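Local atomic coordinates of hypoxanthine phosphoribosyltransferase (Bacillus anthracis, PDB entry 4QYI), a protein that probably catalyses the transfer of a phosphoribosyl group from phosphoribosyl pyrophosphate to hypoxanthine or guanine in purine salvage. Residues Lys86-Gly94 against His116-Ala124. Numbering follows the deposited sequence.
Sequences KDIDVNITG and HFFMHKPKA
Ile92 and His120 make the tight part of this contact: Ile92 CG1 lies 3.5 Å from His120 CB. With chi1 at 62° and the chain then extended, Ile92 CD1 lies against both His120 CB and Phe117 CD1, the latter at 4.0 Å. Ile88 CG2 meets the edge of the Phe117 ring in its plane (4.0 Å to Phe117 CE1). The polar, solvent side is built differently. His116 NE2 donates to Asp87 OD1 (2.8 Å, N-H...O 160°) on the syn side but 30° out of the carboxylate plane, a His-carboxylate hydrogen bond. Ile88 N reaches the same oxygen from the opposite face, and this two-sided grip would restrain the carboxylate's rotation. Two waters lie in the His120 ring plane, one linking NE2 to Asp87 OD2, the other linking ND1 to Val90 O and Ile92 N. At the exposed far end, Thr93 OG1 donates to His120 O (2.6 Å) in the carbonyl plane, and Gly94 N to Lys121 O (2.9 Å). The contact joins the loop before strand 96-101 to the end of helix 108-118, where this beta-alpha-beta crossover turns into parallel strand 124-129, with Phe117 reaching inward onto Ile41, Ile67 and Val99 of the central sheet.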
loop_
_atom_site.group_PDB
_atom_site.type_symbol
_atom_site.label_atom_id
_atom_site.label_comp_id
_atom_site.label_asym_id
_atom_site.label_seq_id
_atom_site.Cartn_x
_atom_site.Cartn_y
_atom_site.Cartn_z
ATOM N N LYS A 86 -4.914 -11.047 -8.232
ATOM C CA LYS A 86 -3.604 -11.293 -7.659
ATOM C C LYS A 86 -3.835 -12.050 -6.377
ATOM O O LYS A 86 -4.444 -11.543 -5.437
ATOM C CB LYS A 86 -2.841 -9.984 -7.365
ATOM C CG LYS A 86 -1.456 -10.184 -6.715
ATOM C CD LYS A 86 -0.467 -10.851 -7.668
ATOM C CE LYS A 86 0.916 -11.044 -7.033
ATOM N NZ LYS A 86 0.967 -12.058 -5.915
ATOM N N ASP A 87 -3.309 -13.266 -6.338
ATOM C CA ASP A 87 -3.429 -14.125 -5.201
ATOM C C ASP A 87 -2.220 -13.876 -4.280
ATOM O O ASP A 87 -1.275 -13.202 -4.657
ATOM C CB ASP A 87 -3.411 -15.564 -5.695
ATOM C CG ASP A 87 -4.007 -16.551 -4.709
ATOM O OD1 ASP A 87 -4.406 -16.152 -3.595
ATOM O OD2 ASP A 87 -4.169 -17.733 -5.112
ATOM N N ILE A 88 -2.249 -14.421 -3.082
ATOM C CA ILE A 88 -1.140 -14.193 -2.177
ATOM C C ILE A 88 0.097 -15.015 -2.527
ATOM O O ILE A 88 0.004 -16.124 -3.061
ATOM C CB ILE A 88 -1.540 -14.451 -0.721
ATOM C CG1 ILE A 88 -2.044 -15.878 -0.533
ATOM C CG2 ILE A 88 -2.622 -13.471 -0.282
ATOM C CD1 ILE A 88 -2.157 -16.256 0.938
ATOM N N ASP A 89 1.248 -14.468 -2.173
ATOM C CA ASP A 89 2.522 -15.123 -2.360
ATOM C C ASP A 89 2.992 -15.790 -1.084
ATOM O O ASP A 89 3.700 -16.766 -1.145
ATOM C CB ASP A 89 3.594 -14.082 -2.675
ATOM C CG ASP A 89 3.277 -13.298 -3.905
ATOM O OD1 ASP A 89 3.015 -13.941 -4.926
ATOM O OD2 ASP A 89 3.301 -12.050 -3.846
ATOM N N VAL A 90 2.638 -15.236 0.066
ATOM C CA VAL A 90 3.135 -15.768 1.337
ATOM C C VAL A 90 2.403 -16.989 1.814
ATOM O O VAL A 90 1.260 -17.251 1.443
ATOM C CB VAL A 90 3.079 -14.729 2.458
ATOM C CG1 VAL A 90 3.986 -13.559 2.135
ATOM C CG2 VAL A 90 1.642 -14.257 2.705
ATOM N N ASN A 91 3.095 -17.753 2.645
ATOM C CA ASN A 91 2.537 -18.937 3.245
ATOM C C ASN A 91 1.693 -18.604 4.469
ATOM O O ASN A 91 2.210 -18.076 5.442
ATOM C CB ASN A 91 3.683 -19.847 3.699
ATOM C CG ASN A 91 3.191 -21.086 4.406
ATOM O OD1 ASN A 91 2.049 -21.508 4.232
ATOM N ND2 ASN A 91 4.031 -21.630 5.267
ATOM N N ILE A 92 0.392 -18.880 4.438
ATOM C CA ILE A 92 -0.439 -18.641 5.616
ATOM C C ILE A 92 -0.884 -19.945 6.295
ATOM O O ILE A 92 -1.653 -19.920 7.256
ATOM C CB ILE A 92 -1.683 -17.824 5.309
ATOM C CG1 ILE A 92 -2.592 -18.555 4.312
ATOM C CG2 ILE A 92 -1.291 -16.448 4.789
ATOM C CD1 ILE A 92 -3.886 -17.821 4.047
ATOM N N THR A 93 -0.399 -21.081 5.805
ATOM C CA THR A 93 -0.752 -22.372 6.400
ATOM C C THR A 93 -0.246 -22.436 7.853
ATOM O O THR A 93 0.941 -22.282 8.115
ATOM C CB THR A 93 -0.199 -23.545 5.573
ATOM O OG1 THR A 93 -0.779 -23.496 4.276
ATOM C CG2 THR A 93 -0.532 -24.882 6.203
ATOM N N GLY A 94 -1.177 -22.646 8.781
ATOM C CA GLY A 94 -0.858 -22.696 10.224
ATOM C C GLY A 94 -0.512 -21.334 10.816
ATOM O O GLY A 94 -0.006 -21.256 11.925
ATOM N N HIS A 116 -11.685 -18.599 0.236
ATOM C CA HIS A 116 -10.431 -18.786 -0.484
ATOM C C HIS A 116 -9.262 -18.985 0.498
ATOM O O HIS A 116 -8.466 -19.912 0.358
ATOM C CB HIS A 116 -10.138 -17.604 -1.418
ATOM C CG HIS A 116 -8.802 -17.689 -2.091
ATOM N ND1 HIS A 116 -8.512 -18.630 -3.050
ATOM C CD2 HIS A 116 -7.685 -16.944 -1.952
ATOM C CE1 HIS A 116 -7.270 -18.471 -3.465
ATOM N NE2 HIS A 116 -6.745 -17.455 -2.811
ATOM N N PHE A 117 -9.174 -18.110 1.482
ATOM C CA PHE A 117 -8.083 -18.216 2.446
ATOM C C PHE A 117 -8.179 -19.497 3.278
ATOM O O PHE A 117 -7.153 -20.121 3.564
ATOM C CB PHE A 117 -8.002 -17.010 3.349
ATOM C CG PHE A 117 -7.662 -15.738 2.636
ATOM C CD1 PHE A 117 -6.474 -15.628 1.930
ATOM C CD2 PHE A 117 -8.500 -14.641 2.720
ATOM C CE1 PHE A 117 -6.142 -14.448 1.287
ATOM C CE2 PHE A 117 -8.179 -13.456 2.080
ATOM C CZ PHE A 117 -6.999 -13.358 1.366
ATOM N N PHE A 118 -9.397 -19.916 3.617
ATOM C CA PHE A 118 -9.532 -21.168 4.370
ATOM C C PHE A 118 -8.962 -22.368 3.635
ATOM O O PHE A 118 -8.514 -23.320 4.270
ATOM C CB PHE A 118 -10.943 -21.430 4.918
ATOM C CG PHE A 118 -11.186 -20.781 6.262
ATOM C CD1 PHE A 118 -10.410 -21.156 7.367
ATOM C CD2 PHE A 118 -12.192 -19.840 6.449
ATOM C CE1 PHE A 118 -10.616 -20.593 8.611
ATOM C CE2 PHE A 118 -12.404 -19.274 7.703
ATOM C CZ PHE A 118 -11.617 -19.648 8.784
ATOM N N MET A 119 -8.935 -22.306 2.302
ATOM C CA MET A 119 -8.375 -23.392 1.515
ATOM C C MET A 119 -6.886 -23.536 1.807
ATOM O O MET A 119 -6.329 -24.609 1.647
ATOM C CB MET A 119 -8.630 -23.171 0.010
ATOM C CG MET A 119 -10.089 -23.383 -0.392
ATOM S SD MET A 119 -10.475 -22.920 -2.108
ATOM C CE MET A 119 -9.199 -23.785 -3.023
ATOM N N HIS A 120 -6.251 -22.458 2.264
ATOM C CA HIS A 120 -4.806 -22.480 2.644
ATOM C C HIS A 120 -4.531 -23.019 4.057
ATOM O O HIS A 120 -3.377 -23.159 4.462
ATOM C CB HIS A 120 -4.239 -21.073 2.529
ATOM C CG HIS A 120 -4.104 -20.589 1.117
ATOM N ND1 HIS A 120 -2.917 -20.106 0.610
ATOM C CD2 HIS A 120 -4.987 -20.573 0.093
ATOM C CE1 HIS A 120 -3.089 -19.762 -0.657
ATOM N NE2 HIS A 120 -4.335 -20.039 -0.995
ATOM N N LYS A 121 -5.593 -23.246 4.812
ATOM C CA LYS A 121 -5.522 -23.789 6.183
ATOM C C LYS A 121 -4.731 -22.968 7.207
ATOM O O LYS A 121 -3.775 -23.439 7.812
ATOM C CB LYS A 121 -5.067 -25.242 6.147
ATOM C CG LYS A 121 -6.022 -26.098 5.311
ATOM C CD LYS A 121 -5.639 -27.565 5.328
ATOM C CE LYS A 121 -6.616 -28.391 4.505
ATOM N NZ LYS A 121 -6.255 -29.832 4.559
ATOM N N PRO A 122 -5.154 -21.723 7.414
ATOM C CA PRO A 122 -4.488 -20.888 8.392
ATOM C C PRO A 122 -4.876 -21.332 9.797
ATOM O O PRO A 122 -5.908 -21.972 9.970
ATOM C CB PRO A 122 -5.074 -19.506 8.114
ATOM C CG PRO A 122 -6.432 -19.801 7.573
ATOM C CD PRO A 122 -6.218 -21.001 6.699
ATOM N N LYS A 123 -4.055 -20.986 10.776
ATOM C CA LYS A 123 -4.350 -21.310 12.173
ATOM C C LYS A 123 -5.542 -20.469 12.628
ATOM O O LYS A 123 -6.419 -20.962 13.319
ATOM C CB LYS A 123 -3.135 -21.016 13.039
ATOM C CG LYS A 123 -3.333 -21.242 14.529
ATOM C CD LYS A 123 -2.038 -20.874 15.251
ATOM C CE LYS A 123 -1.986 -21.035 16.765
ATOM N NZ LYS A 123 -2.780 -19.989 17.467
ATOM N N ALA A 124 -5.589 -19.208 12.181
ATOM C CA ALA A 124 -6.683 -18.307 12.528
ATOM C C ALA A 124 -6.853 -17.275 11.412
ATOM O O ALA A 124 -5.891 -16.933 10.721
ATOM C CB ALA A 124 -6.395 -17.618 13.842
HETATM O O HOH W 1 -4.622 -19.852 -3.771
HETATM O O HOH W 2 -0.171 -19.655 1.614
#